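4-hydroxy-tetrahydrodipicolinate synthase (Methylacidiphilum fumariolicum SolV, PDB 6T3T) probably catalyses the condensation of pyruvate with aspartate beta-semialdehyde to 4-hydroxy-tetrahydrodipicolinate, a step of lysine biosynthesis through diaminopimelate. Local coordinates at residues A75-N80 with H87-A92; L132-I135 with V141-A144; P136-V141 with I246-V251. All blocks are in the same frame, centred on the assembly; numbering follows the deposited sequence.

Interaction 1: A75-N80 with H87-A92; sequences AGTGSN and HLTKEA
T77 and T89 are joined by the polar bond of this contact, a hydroxyl-to-hydroxyl link in which T77 OG1 donates to T89 OG1 over 2.8 Å. The two side chains cross at about a right angle. T77 has its OG1 tucked between its own backbone N and carbonyl carbon (chi1 62°), which turns the hydroxyl to the helix and leaves CG2 to lie against the next turn. T89 OG1 sits beside its backbone N and is also hydrogen-bonded to A85 O, one turn earlier in the helix. T77 OG1, T89 OG1 and A85 O thus form a short hydrogen-bond chain that ends on the helix backbone.

The rest is van der Waals packing, of methyls on methyls and on backbone oxygens. T77 CG2 rests over the helix, 3.8 Å from A92 CB and 3.6 Å from L88 O, an oxygen that already accepts the backbone N-H of A92. L88, one turn before A92, brings its CB to T77 CB at 3.8 Å, and its CD1 runs alongside the chain to within 4.0 Å of G78 O. Where the strand is still regular, A75 and A92 face each other methyl to methyl, A75 CB to A92 CB being 4.2 Å. The backbones are nearest at T77 and L88 and farther apart at A75 and A92. T77 thus fits among L88, T89 and A92, all on one face of helix 82-95.

Neighbours complete the burial: V100 and L102 of strand 99-103 pack on both threonines, while Y53 of helix 53-67 lies on L88. The arrangement is the strand-to-helix half of a beta-alpha-beta crossover, in which helix 82-95 turns back over the end of strand 72-76 on the outside of a TIM barrel.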
loop_
_atom_site.group_PDB
_atom_site.type_symbol
_atom_site.label_atom_id
_atom_site.label_comp_id
_atom_site.label_asym_id
_atom_site.label_seq_id
_atom_site.Cartn_x
_atom_site.Cartn_y
_atom_site.Cartn_z
ATOM N N ALA A 75 -30.334 10.600 4.578
ATOM C CA ALA A 75 -30.453 9.152 4.573
ATOM C C ALA A 75 -29.412 8.499 3.663
ATOM O O ALA A 75 -29.155 8.964 2.552
ATOM C CB ALA A 75 -31.863 8.762 4.128
ATOM N N GLY A 76 -28.842 7.396 4.126
ATOM C CA GLY A 76 -27.997 6.584 3.278
ATOM C C GLY A 76 -28.779 5.810 2.228
ATOM O O GLY A 76 -29.546 4.888 2.535
ATOM N N THR A 77 -28.577 6.180 0.963
ATOM C CA THR A 77 -29.287 5.562 -0.152
ATOM C C THR A 77 -28.330 5.110 -1.256
ATOM O O THR A 77 -28.739 4.968 -2.409
ATOM C CB THR A 77 -30.368 6.498 -0.717
ATOM O OG1 THR A 77 -29.789 7.697 -1.233
ATOM C CG2 THR A 77 -31.416 6.861 0.368
ATOM N N GLY A 78 -27.063 4.916 -0.946
ATOM C CA GLY A 78 -26.134 4.471 -1.967
ATOM C C GLY A 78 -26.218 2.980 -2.289
ATOM O O GLY A 78 -26.757 2.148 -1.556
ATOM N N SER A 79 -25.643 2.627 -3.430
ATOM C CA SER A 79 -25.602 1.237 -3.855
ATOM C C SER A 79 -24.501 1.125 -4.886
ATOM O O SER A 79 -24.070 2.128 -5.449
ATOM C CB SER A 79 -26.944 0.765 -4.425
ATOM O OG SER A 79 -26.848 -0.588 -4.821
ATOM N N ASN A 80 -24.019 -0.093 -5.111
ATOM C CA ASN A 80 -23.140 -0.259 -6.265
ATOM C C ASN A 80 -23.930 -0.547 -7.538
ATOM O O ASN A 80 -23.330 -0.828 -8.579
ATOM C CB ASN A 80 -22.099 -1.356 -6.015
ATOM C CG ASN A 80 -22.724 -2.711 -5.794
ATOM O OD1 ASN A 80 -23.952 -2.852 -5.771
ATOM N ND2 ASN A 80 -21.880 -3.724 -5.639
ATOM N N HIS A 87 -33.619 4.161 -6.916
ATOM C CA HIS A 87 -34.858 3.726 -6.280
ATOM C C HIS A 87 -34.851 4.056 -4.799
ATOM O O HIS A 87 -35.806 4.643 -4.283
ATOM C CB HIS A 87 -35.067 2.224 -6.506
ATOM C CG HIS A 87 -36.306 1.676 -5.860
ATOM N ND1 HIS A 87 -37.578 1.968 -6.315
ATOM C CD2 HIS A 87 -36.471 0.859 -4.791
ATOM C CE1 HIS A 87 -38.468 1.355 -5.554
ATOM N NE2 HIS A 87 -37.823 0.679 -4.620
ATOM N N LEU A 88 -33.746 3.737 -4.111
ATOM C CA LEU A 88 -33.603 4.070 -2.693
ATOM C C LEU A 88 -33.695 5.571 -2.469
ATOM O O LEU A 88 -34.347 6.026 -1.521
ATOM C CB LEU A 88 -32.246 3.565 -2.154
ATOM C CG LEU A 88 -32.183 2.067 -1.876
ATOM C CD1 LEU A 88 -30.742 1.596 -1.538
ATOM C CD2 LEU A 88 -33.203 1.695 -0.784
ATOM N N THR A 89 -33.066 6.363 -3.331
ATOM C CA THR A 89 -33.130 7.808 -3.131
ATOM C C THR A 89 -34.549 8.325 -3.318
ATOM O O THR A 89 -35.017 9.175 -2.552
ATOM C CB THR A 89 -32.169 8.519 -4.076
ATOM O OG1 THR A 89 -30.839 8.056 -3.809
ATOM C CG2 THR A 89 -32.241 10.036 -3.863
ATOM N N LYS A 90 -35.267 7.807 -4.310
ATOM C CA LYS A 90 -36.629 8.280 -4.503
ATOM C C LYS A 90 -37.502 7.896 -3.324
ATOM O O LYS A 90 -38.344 8.686 -2.887
ATOM C CB LYS A 90 -37.183 7.732 -5.804
ATOM C CG LYS A 90 -36.647 8.507 -7.010
ATOM C CD LYS A 90 -36.755 7.693 -8.288
ATOM C CE LYS A 90 -36.480 8.544 -9.499
ATOM N NZ LYS A 90 -37.626 8.473 -10.447
ATOM N N GLU A 91 -37.286 6.708 -2.764
ATOM C CA GLU A 91 -38.063 6.329 -1.596
ATOM C C GLU A 91 -37.791 7.256 -0.424
ATOM O O GLU A 91 -38.724 7.645 0.297
ATOM C CB GLU A 91 -37.788 4.877 -1.226
ATOM C CG GLU A 91 -38.315 3.918 -2.268
ATOM C CD GLU A 91 -39.820 4.063 -2.476
ATOM O OE1 GLU A 91 -40.556 4.172 -1.471
ATOM O OE2 GLU A 91 -40.262 4.085 -3.656
ATOM N N ALA A 92 -36.530 7.659 -0.239
ATOM C CA ALA A 92 -36.218 8.587 0.845
ATOM C C ALA A 92 -36.882 9.932 0.618
ATOM O O ALA A 92 -37.313 10.595 1.571
ATOM C CB ALA A 92 -34.701 8.767 0.977
#

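Interaction 2: L132-I135 with V141-A144; sequences LYNI and VDIA. With SO4 (sulfate ion), chain E.
At the C-terminal end of a TIM-barrel strand, N134 reaches outward to hold D142 and I143 of the loop that returns after the short helix 136-139. The N134 side chain, with CG anti to its backbone N (chi1 180°), spends both ends of its amide on this job. Its OD1 accepts the backbone N-H of I143 at 2.8 Å; the bond is nearly straight (164°), although the donor stands well above the carbonyl plane. N134 ND2 gives a proton to D142 OD1 at 2.9 Å. That partner lies close to the amide plane, but the carboxylate is met from above, its plane turned 89° from the amide.

Second partners fix both rotations: N134 ND2 is also hydrogen-bonded to E163 OE2, and D142 OD2 forms a salt bridge with R170. The apolar side is carried by I143, whose CD1 reaches 3.9 Å from N134 CB and 4.3 Å from L132 CB, with F119 packing on L132 and I143.

Y133 points the opposite way, into the barrel mouth, where it is the predicted proton donor/acceptor beside K162. T44 and, from the second subunit, Y107, predicted proton-relay residues, also touch it, as in the Tyr-Thr-Tyr triad of this family. A sulfate, probably from the crystallisation liquor, sits at the edge of its ring, bound also by T44 OG1 and T45 N, with O3 in a weak and unsettled hydrogen bond to Y133 OH. One water bridges strand and loop, donating to N134 OD1 and V141 O, 2.6 Å from each, and accepting from I135 N.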
loop_
_atom_site.group_PDB
_atom_site.type_symbol
_atom_site.label_atom_id
_atom_site.label_comp_id
_atom_site.label_asym_id
_atom_site.label_seq_id
_atom_site.Cartn_x
_atom_site.Cartn_y
_atom_site.Cartn_z
ATOM N N LEU A 132 -21.929 13.250 -1.355
ATOM C CA LEU A 132 -21.112 12.136 -1.803
ATOM C C LEU A 132 -20.420 11.511 -0.603
ATOM O O LEU A 132 -20.302 12.121 0.464
ATOM C CB LEU A 132 -20.051 12.598 -2.815
ATOM C CG LEU A 132 -20.514 13.299 -4.103
ATOM C CD1 LEU A 132 -19.324 13.682 -4.985
ATOM C CD2 LEU A 132 -21.543 12.428 -4.884
ATOM N N TYR A 133 -19.944 10.281 -0.774
ATOM C CA TYR A 133 -19.280 9.611 0.334
ATOM C C TYR A 133 -18.114 8.798 -0.217
ATOM O O TYR A 133 -18.316 7.769 -0.860
ATOM C CB TYR A 133 -20.282 8.772 1.113
ATOM C CG TYR A 133 -19.778 7.935 2.266
ATOM C CD1 TYR A 133 -18.536 8.147 2.846
ATOM C CD2 TYR A 133 -20.583 6.940 2.788
ATOM C CE1 TYR A 133 -18.098 7.362 3.894
ATOM C CE2 TYR A 133 -20.172 6.160 3.839
ATOM C CZ TYR A 133 -18.936 6.364 4.389
ATOM O OH TYR A 133 -18.569 5.552 5.428
ATOM N N ASN A 134 -16.898 9.292 0.004
ATOM C CA ASN A 134 -15.688 8.653 -0.494
ATOM C C ASN A 134 -15.070 7.836 0.630
ATOM O O ASN A 134 -14.689 8.395 1.663
ATOM C CB ASN A 134 -14.687 9.676 -1.001
ATOM C CG ASN A 134 -13.437 9.017 -1.513
ATOM O OD1 ASN A 134 -13.517 8.048 -2.284
ATOM N ND2 ASN A 134 -12.280 9.467 -1.026
ATOM N N ILE A 135 -14.985 6.524 0.444
ATOM C CA ILE A 135 -14.334 5.674 1.440
ATOM C C ILE A 135 -13.643 4.522 0.715
ATOM O O ILE A 135 -14.202 3.417 0.603
ATOM C CB ILE A 135 -15.323 5.209 2.537
ATOM C CG1 ILE A 135 -14.607 4.330 3.574
ATOM C CG2 ILE A 135 -16.628 4.559 1.967
ATOM C CD1 ILE A 135 -15.275 4.351 4.910
ATOM N N VAL A 141 -12.373 1.833 -4.419
ATOM C CA VAL A 141 -12.277 2.910 -5.395
ATOM C C VAL A 141 -12.337 4.239 -4.646
ATOM O O VAL A 141 -12.933 4.338 -3.569
ATOM C CB VAL A 141 -13.419 2.798 -6.443
ATOM C CG1 VAL A 141 -14.689 3.471 -5.932
ATOM C CG2 VAL A 141 -12.996 3.354 -7.785
ATOM N N ASP A 142 -11.715 5.264 -5.221
ATOM C CA ASP A 142 -11.676 6.604 -4.651
ATOM C C ASP A 142 -12.420 7.549 -5.592
ATOM O O ASP A 142 -12.332 7.406 -6.815
ATOM C CB ASP A 142 -10.212 7.055 -4.449
ATOM C CG ASP A 142 -10.082 8.457 -3.824
ATOM O OD1 ASP A 142 -10.040 8.590 -2.571
ATOM O OD2 ASP A 142 -9.972 9.437 -4.596
ATOM N N ILE A 143 -13.174 8.503 -5.050
ATOM C CA ILE A 143 -13.735 9.531 -5.915
ATOM C C ILE A 143 -12.644 10.570 -6.109
ATOM O O ILE A 143 -12.291 11.283 -5.171
ATOM C CB ILE A 143 -15.003 10.171 -5.340
ATOM C CG1 ILE A 143 -15.986 9.097 -4.847
ATOM C CG2 ILE A 143 -15.650 11.069 -6.426
ATOM C CD1 ILE A 143 -17.170 9.681 -4.066
ATOM N N ALA A 144 -12.066 10.612 -7.307
ATOM C CA ALA A 144 -11.021 11.588 -7.592
ATOM C C ALA A 144 -11.553 13.014 -7.449
ATOM O O ALA A 144 -12.741 13.289 -7.678
ATOM C CB ALA A 144 -10.479 11.387 -9.006
HETATM S S SO4 E . -21.679 5.645 7.658
HETATM O O1 SO4 E . -22.452 4.981 8.713
HETATM O O2 SO4 E . -22.326 6.857 7.175
HETATM O O3 SO4 E . -21.610 4.779 6.486
HETATM O O4 SO4 E . -20.372 5.971 8.210
HETATM O O HOH W 1 -14.800 5.818 -2.460
#

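Interaction 3: P136-V141 with I246-V251; sequences PSRCGV and IETNPV
N249 O is the oxygen on which R138 closes. R138 NH2 donates to it at 3.2 Å, in a somewhat bent bond (144°), and a water donates to it at 2.6 Å. T248 OG1 lies 3.2 Å from the same N249 O, but its proton has another acceptor within reach, N108 O of the second subunit. The donor NH2 is tilted only 20° from the carbonyl plane, and N249 O meets the guanidinium near its plane, at the edge.

The backbones stay well apart, R138 CA and T248 CA being 10.1 Å from each other, and the long arginine bridges the distance. Its chain runs extended from CG to NE and then turns about the CD-NE bond (chi4 -88°), which brings NH2 to the loop. There NH2 also comes within 3.1 Å of T248 OG1, approached obliquely, and within 3.9 Å of N249 CB. The other terminal nitrogen, R138 NH1, is hydrogen-bonded to Y107 O of the second subunit and has a weak bond to the water on N249 O.

The carbonyl is set by a tight turn. The peptide before P250 is cis, and V251 N bonds back to T248 O at 3.0 Å, which makes T248-V251 a type VI turn with N249 O at its corner. The N249 side chain leads elsewhere, ND2 bonding to T45 OG1; T45 is a predicted pyruvate-binding residue, and T44 packs on R138.

Only neutral oxygens meet the guanidinium across these two segments. They orient it and leave its charge uncompensated by the loop, consistent with the arginine at this place in DapA enzymes, which probably binds the carboxylate of the semialdehyde substrate.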
loop_
_atom_site.group_PDB
_atom_site.type_symbol
_atom_site.label_atom_id
_atom_site.label_comp_id
_atom_site.label_asym_id
_atom_site.label_seq_id
_atom_site.Cartn_x
_atom_site.Cartn_y
_atom_site.Cartn_z
ATOM N N PRO A 136 -12.433 4.760 0.189
ATOM C CA PRO A 136 -11.742 3.731 -0.601
ATOM C C PRO A 136 -11.387 2.460 0.157
ATOM O O PRO A 136 -11.293 1.402 -0.472
ATOM C CB PRO A 136 -10.479 4.462 -1.103
ATOM C CG PRO A 136 -10.274 5.583 -0.166
ATOM C CD PRO A 136 -11.653 6.004 0.285
ATOM N N SER A 137 -11.110 2.529 1.465
ATOM C CA SER A 137 -10.738 1.315 2.196
ATOM C C SER A 137 -11.866 0.280 2.199
ATOM O O SER A 137 -11.607 -0.929 2.259
ATOM C CB SER A 137 -10.338 1.674 3.624
ATOM O OG SER A 137 -11.422 2.325 4.264
ATOM N N ARG A 138 -13.114 0.724 2.122
ATOM C CA ARG A 138 -14.251 -0.185 2.074
ATOM C C ARG A 138 -14.750 -0.472 0.666
ATOM O O ARG A 138 -15.296 -1.553 0.422
ATOM C CB ARG A 138 -15.416 0.397 2.861
ATOM C CG ARG A 138 -15.261 0.305 4.352
ATOM C CD ARG A 138 -16.381 1.027 5.025
ATOM N NE ARG A 138 -16.176 1.042 6.453
ATOM C CZ ARG A 138 -16.609 0.078 7.256
ATOM N NH1 ARG A 138 -17.256 -0.956 6.748
ATOM N NH2 ARG A 138 -16.393 0.147 8.562
ATOM N N CYS A 139 -14.582 0.465 -0.258
ATOM C CA CYS A 139 -15.210 0.363 -1.562
ATOM C C CYS A 139 -14.294 -0.199 -2.628
ATOM O O CYS A 139 -14.790 -0.829 -3.571
ATOM C CB CYS A 139 -15.733 1.736 -1.994
ATOM S SG CYS A 139 -17.005 2.334 -0.852
ATOM N N GLY A 140 -12.980 -0.030 -2.485
ATOM C CA GLY A 140 -12.054 -0.419 -3.528
ATOM C C GLY A 140 -11.858 0.615 -4.610
ATOM O O GLY A 140 -11.252 0.299 -5.638
ATOM N N VAL A 141 -12.373 1.833 -4.419
ATOM C CA VAL A 141 -12.277 2.910 -5.395
ATOM C C VAL A 141 -12.337 4.239 -4.646
ATOM O O VAL A 141 -12.933 4.338 -3.569
ATOM C CB VAL A 141 -13.419 2.798 -6.443
ATOM C CG1 VAL A 141 -14.689 3.471 -5.932
ATOM C CG2 VAL A 141 -12.996 3.354 -7.785
ATOM N N ILE A 246 -11.276 -0.384 16.539
ATOM C CA ILE A 246 -10.387 -1.484 16.922
ATOM C C ILE A 246 -10.683 -2.733 16.090
ATOM O O ILE A 246 -9.779 -3.519 15.788
ATOM C CB ILE A 246 -10.492 -1.747 18.441
ATOM C CG1 ILE A 246 -9.360 -2.647 18.937
ATOM C CG2 ILE A 246 -11.857 -2.324 18.812
ATOM C CD1 ILE A 246 -9.162 -2.567 20.451
ATOM N N GLU A 247 -11.954 -2.955 15.748
ATOM C CA GLU A 247 -12.397 -3.795 14.643
ATOM C C GLU A 247 -13.410 -2.967 13.855
ATOM O O GLU A 247 -13.727 -1.837 14.237
ATOM C CB GLU A 247 -12.979 -5.136 15.131
ATOM C CG GLU A 247 -11.986 -5.952 16.001
ATOM C CD GLU A 247 -12.575 -7.227 16.592
ATOM O OE1 GLU A 247 -13.504 -7.817 15.989
ATOM O OE2 GLU A 247 -12.124 -7.631 17.692
ATOM N N THR A 248 -13.922 -3.522 12.754
ATOM C CA THR A 248 -14.713 -2.730 11.815
ATOM C C THR A 248 -15.975 -2.137 12.445
ATOM O O THR A 248 -16.785 -2.843 13.059
ATOM C CB THR A 248 -15.090 -3.561 10.585
ATOM O OG1 THR A 248 -15.730 -2.703 9.624
ATOM C CG2 THR A 248 -16.042 -4.699 10.940
ATOM N N ASN A 249 -16.097 -0.819 12.325
ATOM C CA ASN A 249 -17.333 -0.118 12.611
ATOM C C ASN A 249 -18.490 -0.801 11.880
ATOM O O ASN A 249 -18.350 -1.132 10.703
ATOM C CB ASN A 249 -17.177 1.337 12.163
ATOM C CG ASN A 249 -18.430 2.144 12.371
ATOM O OD1 ASN A 249 -18.919 2.291 13.488
ATOM N ND2 ASN A 249 -18.980 2.644 11.288
ATOM N N PRO A 250 -19.655 -1.016 12.526
ATOM C CA PRO A 250 -20.108 -0.545 13.849
ATOM C C PRO A 250 -19.967 -1.494 15.031
ATOM O O PRO A 250 -20.672 -1.261 16.018
ATOM C CB PRO A 250 -21.594 -0.295 13.617
ATOM C CG PRO A 250 -21.984 -1.476 12.706
ATOM C CD PRO A 250 -20.768 -1.641 11.773
ATOM N N VAL A 251 -19.125 -2.536 14.973
ATOM C CA VAL A 251 -19.037 -3.456 16.109
ATOM C C VAL A 251 -18.597 -2.752 17.383
ATOM O O VAL A 251 -19.265 -2.932 18.418
ATOM C CB VAL A 251 -18.135 -4.659 15.773
ATOM C CG1 VAL A 251 -18.079 -5.567 16.979
ATOM C CG2 VAL A 251 -18.641 -5.414 14.562
HETATM O O HOH W 2 -19.253 -2.709 8.802
#

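Interaction 1 is a buried contact, whereas interactions 2 and 3 are partly buried; all three gather at the C-terminal end of the barrel. Interactions 1 and 2 both start from strands of the same parallel sheet, their centres about 17 Å apart; one fastens a barrel helix, the other a returning loop. Interactions 2 and 3 share V141 and touch where D142 OD1 packs on P136 CG, so helix 136-139 connects them. Both also touch the second subunit, interaction 3 with hydrogen bonds. The chemistry changes accordingly: small apolar groups, a leucine and one hydroxyl pair in interaction 1, an amide-centred network with water in interaction 2, and a charged side chain on a carbonyl in interaction 3.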